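Local coordinates for sulfonate ABC transporter, periplasmic sulfonate-binding protein SsuA (Methylobacillus flagellatus, PDB 3UIF) that probably binds sulfonates or sulfate esters in the periplasm and delivers them to an ABC transporter for uptake, at residues E37-K41 against Q42-V46; A220-T223 against A224-S228; A160-S164 against G165-G169. All blocks are in the same frame, centred on the assembly; numbering follows the deposited sequence.

Interaction 1. Residues E37-K41 against Q42-V46; sequences EELRK and QGIKV
Leu39 and Ile44 meet where the chain leaves helix 35-41 and turns back into a strand running nearly antiparallel to it. Their branches cross obliquely, Leu39 CD2 lying 4.1 Å from Ile44 CD1. In both residues the first torsion sets the main branch beside the backbone N, anti to the carbonyl carbon (chi1 -76° and -65°), and the delta carbons at the ends of these branches are the atoms that meet. Beside this apolar pair the backbone closes tightly. The carbonyl oxygen of Leu39 receives Ile44 N at 2.9 Å and a weak bond from Gln42 N at 3.0 Å. In the second bond of the turn, Gly43 N reaches Arg40 O at 2.9 Å. With Gly43 at positive phi, the two bonds from Gly43 and Ile44 make a Schellman motif, and Leu39 with Ile44 supplies the apolar contact that commonly spans one. Ile44 O turns toward the helix as well, making a CA-H...O contact of 3.1 Å with Arg40 CA.

The outer side is much looser. Arg40 and Lys45 run extended side by side, pointing the same way, and touch only where Arg40 NH1 comes within 4.1 Å of Lys45 CG, which meets the guanidinium obliquely. Their charged ends, Arg40 NH1 and Lys45 NZ, stay 5.6 Å apart, and this like-charged pair lies on the more open side, Arg40 exposed and Lys45 partly so. Gln42 bends at chi2, bringing its OE1 to 3.5 Å from Glu38 O; both are acceptors, a mere proximity.

Strand 44-51 lies parallel to strand 6-17, to which Gly43 and Lys45 bond through Lys6 and Val8. On the apolar side, Leu39 and Ile44 press against Ile217, Ala220 and Ile221 of helix 215-233, while Leu5 lies against Arg40 and Lys45.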
ATOM      1  N   GLU A  37       8.859  20.877   7.869  1.00 51.69           N
ATOM      2  CA  GLU A  37       9.472  21.817   8.802  1.00 53.83           C
ATOM      3  C   GLU A  37      10.601  21.219   9.643  1.00 53.59           C
ATOM      4  O   GLU A  37      11.643  21.851   9.805  1.00 54.89           O
ATOM      5  CB  GLU A  37       8.410  22.478   9.674  1.00 55.03           C
ATOM      6  CG  GLU A  37       8.957  23.390  10.773  1.00 57.30           C
ATOM      7  CD  GLU A  37       9.903  24.500  10.274  1.00 58.88           C
ATOM      8  OE1 GLU A  37       9.881  24.866   9.069  1.00 58.76           O
ATOM      9  OE2 GLU A  37      10.684  25.023  11.107  1.00 61.62           O
ATOM     10  N   GLU A  38      10.409  20.009  10.152  1.00 51.88           N
ATOM     11  CA  GLU A  38      11.431  19.327  10.956  1.00 51.95           C
ATOM     12  C   GLU A  38      12.693  18.990  10.169  1.00 51.66           C
ATOM     13  O   GLU A  38      13.818  19.024  10.713  1.00 52.47           O
ATOM     14  CB  GLU A  38      10.864  18.053  11.577  1.00 51.38           C
ATOM     15  CG  GLU A  38       9.920  18.307  12.751  1.00 51.20           C
ATOM     16  CD  GLU A  38       9.433  17.020  13.387  1.00 53.98           C
ATOM     17  OE1 GLU A  38       9.471  15.961  12.702  1.00 50.19           O
ATOM     18  OE2 GLU A  38       9.021  17.062  14.573  1.00 57.41           O
ATOM     19  N   LEU A  39      12.516  18.673   8.887  1.00 50.72           N
ATOM     20  CA  LEU A  39      13.655  18.447   8.006  1.00 50.68           C
ATOM     21  C   LEU A  39      14.381  19.728   7.668  1.00 52.27           C
ATOM     22  O   LEU A  39      15.603  19.722   7.495  1.00 52.75           O
ATOM     23  CB  LEU A  39      13.233  17.698   6.751  1.00 49.25           C
ATOM     24  CG  LEU A  39      13.032  16.217   7.113  1.00 46.72           C
ATOM     25  CD1 LEU A  39      12.389  15.452   5.968  1.00 45.06           C
ATOM     26  CD2 LEU A  39      14.351  15.579   7.532  1.00 45.10           C
ATOM     27  N   ARG A  40      13.624  20.823   7.592  1.00 53.30           N
ATOM     28  CA  ARG A  40      14.189  22.135   7.352  1.00 55.04           C
ATOM     29  C   ARG A  40      15.221  22.487   8.438  1.00 56.46           C
ATOM     30  O   ARG A  40      16.324  22.942   8.117  1.00 57.56           O
ATOM     31  CB  ARG A  40      13.078  23.180   7.233  1.00 56.39           C
ATOM     32  CG  ARG A  40      13.523  24.493   6.600  1.00 58.53           C
ATOM     33  CD  ARG A  40      12.339  25.349   6.162  1.00 60.97           C
ATOM     34  NE  ARG A  40      12.773  26.523   5.395  1.00 63.27           N
ATOM     35  CZ  ARG A  40      12.860  26.579   4.061  1.00 63.18           C
ATOM     36  NH1 ARG A  40      12.531  25.517   3.321  1.00 61.27           N
ATOM     37  NH2 ARG A  40      13.281  27.696   3.461  1.00 65.07           N
ATOM     38  N   LYS A  41      14.879  22.226   9.703  1.00 56.37           N
ATOM     39  CA  LYS A  41      15.811  22.403  10.839  1.00 57.78           C
ATOM     40  C   LYS A  41      17.119  21.622  10.668  1.00 57.02           C
ATOM     41  O   LYS A  41      18.175  22.047  11.139  1.00 58.44           O
ATOM     42  CB  LYS A  41      15.140  22.002  12.152  1.00 57.69           C
ATOM     43  CG  LYS A  41      13.980  22.912  12.527  1.00 62.22           C
ATOM     44  CD  LYS A  41      13.002  22.232  13.479  1.00 64.02           C
ATOM     45  CE  LYS A  41      11.909  23.199  13.915  1.00 65.87           C
ATOM     46  NZ  LYS A  41      11.328  22.828  15.238  1.00 67.39           N
ATOM     47  N   GLN A  42      17.040  20.491   9.977  1.00 55.28           N
ATOM     48  CA  GLN A  42      18.198  19.653   9.704  1.00 54.84           C
ATOM     49  C   GLN A  42      19.055  20.151   8.532  1.00 55.62           C
ATOM     50  O   GLN A  42      20.062  19.524   8.192  1.00 55.37           O
ATOM     51  CB  GLN A  42      17.726  18.247   9.365  1.00 53.05           C
ATOM     52  CG  GLN A  42      18.419  17.163  10.144  1.00 53.56           C
ATOM     53  CD  GLN A  42      17.631  16.820  11.373  1.00 53.44           C
ATOM     54  OE1 GLN A  42      16.402  16.732  11.323  1.00 51.89           O
ATOM     55  NE2 GLN A  42      18.323  16.634  12.487  1.00 54.99           N
ATOM     56  N   GLY A  43      18.642  21.254   7.908  1.00 56.30           N
ATOM     57  CA  GLY A  43      19.295  21.757   6.691  1.00 57.15           C
ATOM     58  C   GLY A  43      18.796  21.092   5.411  1.00 55.51           C
ATOM     59  O   GLY A  43      19.457  21.156   4.376  1.00 55.93           O
ATOM     60  N   ILE A  44      17.627  20.458   5.488  1.00 54.15           N
ATOM     61  CA  ILE A  44      17.049  19.735   4.366  1.00 52.94           C
ATOM     62  C   ILE A  44      15.761  20.390   3.884  1.00 52.40           C
ATOM     63  O   ILE A  44      14.842  20.628   4.669  1.00 52.80           O
ATOM     64  CB  ILE A  44      16.760  18.262   4.728  1.00 51.14           C
ATOM     65  CG1 ILE A  44      18.067  17.523   5.021  1.00 51.17           C
ATOM     66  CG2 ILE A  44      15.987  17.574   3.606  1.00 49.36           C
ATOM     67  CD1 ILE A  44      17.902  16.159   5.659  1.00 48.33           C
ATOM     68  N   LYS A  45      15.715  20.679   2.587  1.00 52.85           N
ATOM     69  CA  LYS A  45      14.499  21.129   1.937  1.00 53.36           C
ATOM     70  C   LYS A  45      13.878  19.997   1.120  1.00 51.34           C
ATOM     71  O   LYS A  45      14.419  19.577   0.092  1.00 51.38           O
ATOM     72  CB  LYS A  45      14.768  22.345   1.048  1.00 54.80           C
ATOM     73  CG  LYS A  45      13.532  22.891   0.337  1.00 55.30           C
ATOM     74  CD  LYS A  45      13.922  24.021  -0.610  1.00 58.17           C
ATOM     75  CE  LYS A  45      12.731  24.519  -1.415  1.00 59.06           C
ATOM     76  NZ  LYS A  45      13.150  25.676  -2.262  1.00 62.16           N
ATOM     77  N   VAL A  46      12.732  19.515   1.584  1.00 50.17           N
ATOM     78  CA  VAL A  46      11.982  18.530   0.837  1.00 48.98           C
ATOM     79  C   VAL A  46      11.259  19.223  -0.301  1.00 49.92           C
ATOM     80  O   VAL A  46      10.720  20.314  -0.131  1.00 51.09           O
ATOM     81  CB  VAL A  46      11.014  17.715   1.727  1.00 47.67           C
ATOM     82  CG1 VAL A  46      10.396  18.603   2.799  1.00 48.41           C
ATOM     83  CG2 VAL A  46       9.929  17.019   0.896  1.00 46.59           C
TER

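Interaction 2. Residues A220-T223 against A224-S228; sequences AIVT and AYLKS
Thr223 and Ala224 sit at the join of two successive turns of helix 215-233, and with Val222 they account for most of the surface buried here. Ala224 closes the turn begun at Ala220: its N binds Ala220 O at 2.9 Å, and its CB is 3.2 Å from Ala220 O. A methyl is all this residue brings, and beyond it the helix rests on Phe35.

Thr223 works through its carbonyl, whose oxygen accepts Lys227 N at 3.1 Å. The aliphatic start of Lys227 runs past that same oxygen, its CG 3.7 Å from Thr223 O. The side chain of Thr223 is turned with OG1 beside the backbone N (chi1 -68°), which sends the hydroxyl toward the preceding turn. There it is hydrogen-bonded to Gln219 NE2, and to Glu316 OE2 of helix 308-316 as well.

Val222 adds the apolar link between turns. Its CG1 stands 4.2 Å from Leu226 CD1, and its carbonyl oxygen takes Leu226 N at 2.9 Å in an almost straight bond (178° at the hydrogen). Leu226 CG is 3.4 Å from Val222 O. Alongside, Tyr225 N bonds to Ile221 O; its ring leads away from the preceding turn, and its OH is hydrogen-bonded to Ser26 OG.

Four consecutive i to i+4 bonds describe a regular alpha-helix, packed on more than one side. Val222 leans on strand 89-94 and, with Leu226, on helix 308-316, whereas Ala220, Ile221 and Ala224 lie against helix 35-41. A helix packed between sheet and other helices is consistent with the alpha/beta lobes of periplasmic substrate-binding proteins, the fold expected of this family.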
ATOM      1  N   ALA A 220      17.724  11.212   8.540  1.00 44.57           N
ATOM      2  CA  ALA A 220      16.957  12.346   8.991  1.00 44.44           C
ATOM      3  C   ALA A 220      15.530  12.214   8.463  1.00 43.41           C
ATOM      4  O   ALA A 220      14.557  12.420   9.197  1.00 43.06           O
ATOM      5  CB  ALA A 220      17.611  13.638   8.546  1.00 46.23           C
ATOM      6  N   ILE A 221      15.414  11.802   7.201  1.00 43.18           N
ATOM      7  CA  ILE A 221      14.113  11.534   6.579  1.00 41.69           C
ATOM      8  C   ILE A 221      13.313  10.436   7.277  1.00 40.87           C
ATOM      9  O   ILE A 221      12.147  10.633   7.622  1.00 40.43           O
ATOM     10  CB  ILE A 221      14.269  11.284   5.072  1.00 41.62           C
ATOM     11  CG1 ILE A 221      14.195  12.616   4.354  1.00 43.10           C
ATOM     12  CG2 ILE A 221      13.169  10.387   4.514  1.00 40.63           C
ATOM     13  CD1 ILE A 221      15.161  12.709   3.214  1.00 43.45           C
ATOM     14  N   VAL A 222      13.947   9.290   7.491  1.00 40.88           N
ATOM     15  CA  VAL A 222      13.310   8.178   8.201  1.00 40.07           C
ATOM     16  C   VAL A 222      12.911   8.531   9.644  1.00 40.46           C
ATOM     17  O   VAL A 222      11.770   8.284  10.058  1.00 39.99           O
ATOM     18  CB  VAL A 222      14.170   6.902   8.172  1.00 40.21           C
ATOM     19  CG1 VAL A 222      13.421   5.769   8.848  1.00 39.73           C
ATOM     20  CG2 VAL A 222      14.525   6.529   6.733  1.00 40.12           C
ATOM     21  N   THR A 223      13.831   9.116  10.406  1.00 41.54           N
ATOM     22  CA  THR A 223      13.494   9.561  11.749  1.00 42.02           C
ATOM     23  C   THR A 223      12.302  10.527  11.703  1.00 41.93           C
ATOM     24  O   THR A 223      11.335  10.349  12.445  1.00 41.81           O
ATOM     25  CB  THR A 223      14.688  10.211  12.450  1.00 43.45           C
ATOM     26  OG1 THR A 223      15.687   9.217  12.704  1.00 44.22           O
ATOM     27  CG2 THR A 223      14.262  10.830  13.746  1.00 44.18           C
ATOM     28  N   ALA A 224      12.358  11.520  10.816  1.00 42.13           N
ATOM     29  CA  ALA A 224      11.278  12.506  10.698  1.00 42.14           C
ATOM     30  C   ALA A 224       9.952  11.852  10.302  1.00 41.16           C
ATOM     31  O   ALA A 224       8.915  12.162  10.874  1.00 41.65           O
ATOM     32  CB  ALA A 224      11.650  13.618   9.730  1.00 42.71           C
ATOM     33  N   TYR A 225      10.005  10.943   9.339  1.00 40.25           N
ATOM     34  CA  TYR A 225       8.857  10.162   8.932  1.00 40.19           C
ATOM     35  C   TYR A 225       8.179   9.433  10.085  1.00 39.28           C
ATOM     36  O   TYR A 225       6.976   9.574  10.297  1.00 39.02           O
ATOM     37  CB  TYR A 225       9.275   9.133   7.894  1.00 38.75           C
ATOM     38  CG  TYR A 225       8.126   8.284   7.393  1.00 37.92           C
ATOM     39  CD1 TYR A 225       7.224   8.790   6.465  1.00 37.72           C
ATOM     40  CD2 TYR A 225       7.964   6.968   7.831  1.00 37.55           C
ATOM     41  CE1 TYR A 225       6.184   8.015   5.989  1.00 37.31           C
ATOM     42  CE2 TYR A 225       6.932   6.177   7.371  1.00 36.84           C
ATOM     43  CZ  TYR A 225       6.036   6.705   6.449  1.00 36.72           C
ATOM     44  OH  TYR A 225       4.996   5.928   5.971  1.00 36.37           O
ATOM     45  N   LEU A 226       8.948   8.628  10.806  1.00 39.37           N
ATOM     46  CA  LEU A 226       8.413   7.887  11.945  1.00 39.39           C
ATOM     47  C   LEU A 226       7.804   8.783  13.036  1.00 40.26           C
ATOM     48  O   LEU A 226       6.831   8.396  13.693  1.00 39.97           O
ATOM     49  CB  LEU A 226       9.469   6.940  12.523  1.00 39.16           C
ATOM     50  CG  LEU A 226       9.876   5.826  11.560  1.00 39.26           C
ATOM     51  CD1 LEU A 226      10.966   4.954  12.164  1.00 39.89           C
ATOM     52  CD2 LEU A 226       8.678   4.975  11.148  1.00 37.87           C
ATOM     53  N   LYS A 227       8.362   9.980  13.218  1.00 41.21           N
ATOM     54  CA  LYS A 227       7.764  10.934  14.155  1.00 41.92           C
ATOM     55  C   LYS A 227       6.314  11.206  13.793  1.00 41.75           C
ATOM     56  O   LYS A 227       5.440  11.136  14.660  1.00 42.22           O
ATOM     57  CB  LYS A 227       8.551  12.226  14.216  1.00 43.41           C
ATOM     58  CG  LYS A 227       9.661  12.196  15.241  1.00 44.54           C
ATOM     59  CD  LYS A 227      10.672  13.295  14.981  1.00 46.23           C
ATOM     60  CE  LYS A 227      10.926  14.064  16.262  1.00 49.45           C
ATOM     61  NZ  LYS A 227      12.130  14.930  16.130  1.00 52.55           N
ATOM     62  N   SER A 228       6.059  11.471  12.511  1.00 41.21           N
ATOM     63  CA  SER A 228       4.699  11.676  12.026  1.00 40.72           C
ATOM     64  C   SER A 228       3.839  10.420  12.228  1.00 40.03           C
ATOM     65  O   SER A 228       2.700  10.504  12.698  1.00 40.38           O
ATOM     66  CB  SER A 228       4.704  12.065  10.549  1.00 40.40           C
ATOM     67  OG  SER A 228       5.373  13.287  10.332  1.00 41.37           O
TER

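Interaction 3. Residues A160-S164 against G165-G169; sequences AALAS and GTVDG
A Schellman motif ends helix 155-164, with Gly165 at positive phi (76°) turning the chain toward strand 169-172; Ala161 and Thr166 face each other across it. Two backbone bonds lock the turn. Thr166 N reaches Ala161 O at 2.9 Å, and Gly165 N binds Leu162 O at 3.1 Å.

The small apolar contact of the turn is methyl on methyl: Ala161 CB lies 3.9 Å from Thr166 CG2. The Thr166 torsion puts CG2 anti to the backbone N, turning OG1 toward Ser164 CB instead. Ser164 itself bends its hydroxyl back along the helix, where OG donates to Ala160 O at 3.1 Å on the exposed side.

Inward, Val167 and Leu162 take over. CG2 of Val167 lies against the backbone of Leu162, 3.7 Å from Leu162 CA, and also comes near Ala161 CB, at 4.1 Å. The same valine rests on Lys121 and Ala123 of the neighbouring strand, 121-124. Asp168 pins the exit from the loop by accepting a hydrogen bond from Lys121 N through OD2. Leu162, its CG anti to the backbone N (chi1 -179°), drops into the sheet side against Val104 and Pro106 of strand 102-106. From there Leu162 also reaches the beginning of strand 169-172, where its CD1 lies 3.8 Å from Gly169 CA.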
ATOM      1  N   ALA A 160     -20.025  -1.346 -11.222  1.00 54.04           N
ATOM      2  CA  ALA A 160     -21.228  -1.243 -12.044  1.00 55.90           C
ATOM      3  C   ALA A 160     -21.722  -2.610 -12.548  1.00 56.82           C
ATOM      4  O   ALA A 160     -22.929  -2.869 -12.549  1.00 57.87           O
ATOM      5  CB  ALA A 160     -21.002  -0.288 -13.202  1.00 57.19           C
ATOM      6  N   ALA A 161     -20.788  -3.475 -12.950  1.00 56.46           N
ATOM      7  CA  ALA A 161     -21.105  -4.814 -13.457  1.00 57.07           C
ATOM      8  C   ALA A 161     -21.731  -5.715 -12.402  1.00 56.72           C
ATOM      9  O   ALA A 161     -22.674  -6.439 -12.692  1.00 58.15           O
ATOM     10  CB  ALA A 161     -19.871  -5.470 -14.037  1.00 57.23           C
ATOM     11  N   LEU A 162     -21.212  -5.657 -11.180  1.00 55.00           N
ATOM     12  CA  LEU A 162     -21.754  -6.456 -10.088  1.00 54.56           C
ATOM     13  C   LEU A 162     -23.152  -5.997  -9.710  1.00 55.37           C
ATOM     14  O   LEU A 162     -24.023  -6.820  -9.440  1.00 56.18           O
ATOM     15  CB  LEU A 162     -20.854  -6.390  -8.851  1.00 52.45           C
ATOM     16  CG  LEU A 162     -21.417  -7.250  -7.722  1.00 52.11           C
ATOM     17  CD1 LEU A 162     -20.641  -8.547  -7.589  1.00 51.91           C
ATOM     18  CD2 LEU A 162     -21.433  -6.475  -6.425  1.00 50.79           C
ATOM     19  N   ALA A 163     -23.343  -4.679  -9.679  1.00 55.47           N
ATOM     20  CA  ALA A 163     -24.636  -4.068  -9.393  1.00 56.63           C
ATOM     21  C   ALA A 163     -25.689  -4.498 -10.403  1.00 58.72           C
ATOM     22  O   ALA A 163     -26.877  -4.575 -10.079  1.00 60.21           O
ATOM     23  CB  ALA A 163     -24.503  -2.554  -9.374  1.00 56.70           C
ATOM     24  N   SER A 164     -25.238  -4.792 -11.618  1.00 59.59           N
ATOM     25  CA  SER A 164     -26.104  -5.241 -12.714  1.00 62.11           C
ATOM     26  C   SER A 164     -26.400  -6.731 -12.708  1.00 62.56           C
ATOM     27  O   SER A 164     -27.370  -7.163 -13.315  1.00 64.53           O
ATOM     28  CB  SER A 164     -25.459  -4.908 -14.060  1.00 62.92           C
ATOM     29  OG  SER A 164     -25.414  -3.516 -14.261  1.00 64.21           O
ATOM     30  N   GLY A 165     -25.549  -7.512 -12.051  1.00 60.83           N
ATOM     31  CA  GLY A 165     -25.568  -8.966 -12.203  1.00 61.55           C
ATOM     32  C   GLY A 165     -24.939  -9.410 -13.517  1.00 62.67           C
ATOM     33  O   GLY A 165     -25.265 -10.471 -14.046  1.00 64.33           O
ATOM     34  N   THR A 166     -24.049  -8.575 -14.051  1.00 62.06           N
ATOM     35  CA  THR A 166     -23.251  -8.879 -15.245  1.00 63.13           C
ATOM     36  C   THR A 166     -22.076  -9.796 -14.872  1.00 61.78           C
ATOM     37  O   THR A 166     -21.628 -10.605 -15.681  1.00 63.13           O
ATOM     38  CB  THR A 166     -22.802  -7.570 -15.944  1.00 62.86           C
ATOM     39  OG1 THR A 166     -23.858  -7.122 -16.810  1.00 65.38           O
ATOM     40  CG2 THR A 166     -21.492  -7.734 -16.754  1.00 63.11           C
ATOM     41  N   VAL A 167     -21.598  -9.666 -13.642  1.00 59.67           N
ATOM     42  CA  VAL A 167     -20.674 -10.632 -13.044  1.00 58.91           C
ATOM     43  C   VAL A 167     -21.309 -11.241 -11.795  1.00 58.09           C
ATOM     44  O   VAL A 167     -22.330 -10.766 -11.308  1.00 58.29           O
ATOM     45  CB  VAL A 167     -19.310 -10.003 -12.667  1.00 56.91           C
ATOM     46  CG1 VAL A 167     -18.560  -9.557 -13.913  1.00 57.51           C
ATOM     47  CG2 VAL A 167     -19.495  -8.853 -11.687  1.00 55.17           C
ATOM     48  N   ASP A 168     -20.699 -12.296 -11.284  1.00 57.89           N
ATOM     49  CA  ASP A 168     -21.231 -12.989 -10.122  1.00 57.68           C
ATOM     50  C   ASP A 168     -20.383 -12.692  -8.874  1.00 55.46           C
ATOM     51  O   ASP A 168     -20.752 -13.037  -7.753  1.00 54.84           O
ATOM     52  CB  ASP A 168     -21.326 -14.481 -10.440  1.00 58.96           C
ATOM     53  CG  ASP A 168     -22.061 -14.749 -11.771  1.00 62.53           C
ATOM     54  OD1 ASP A 168     -23.280 -14.468 -11.874  1.00 62.57           O
ATOM     55  OD2 ASP A 168     -21.420 -15.238 -12.729  1.00 64.76           O
ATOM     56  N   GLY A 169     -19.254 -12.022  -9.084  1.00 54.28           N
ATOM     57  CA  GLY A 169     -18.375 -11.617  -7.999  1.00 52.07           C
ATOM     58  C   GLY A 169     -17.458 -10.481  -8.400  1.00 51.14           C
ATOM     59  O   GLY A 169     -17.193 -10.267  -9.584  1.00 52.12           O
TER

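Interactions 1 and 3 are the same kind of structure: each is a Schellman motif with a glycine at positive phi that carries a helix end toward a strand. Both are partly buried, with an apolar inner face and a polar outer side, but they lie on opposite sides of the molecule, centres about 50 Å apart, beside different sheets. Interaction 2 is mostly buried mid-helix packing, where regular i to i+4 bonds replace capping bonds. It touches interaction 1 directly, Leu39 CD1 meeting Ile221 CG1 at 3.7 Å, which joins helix 35-41 to helix 215-233. Interaction 3 touches neither, its centre lying about 44 Å from that of interaction 2.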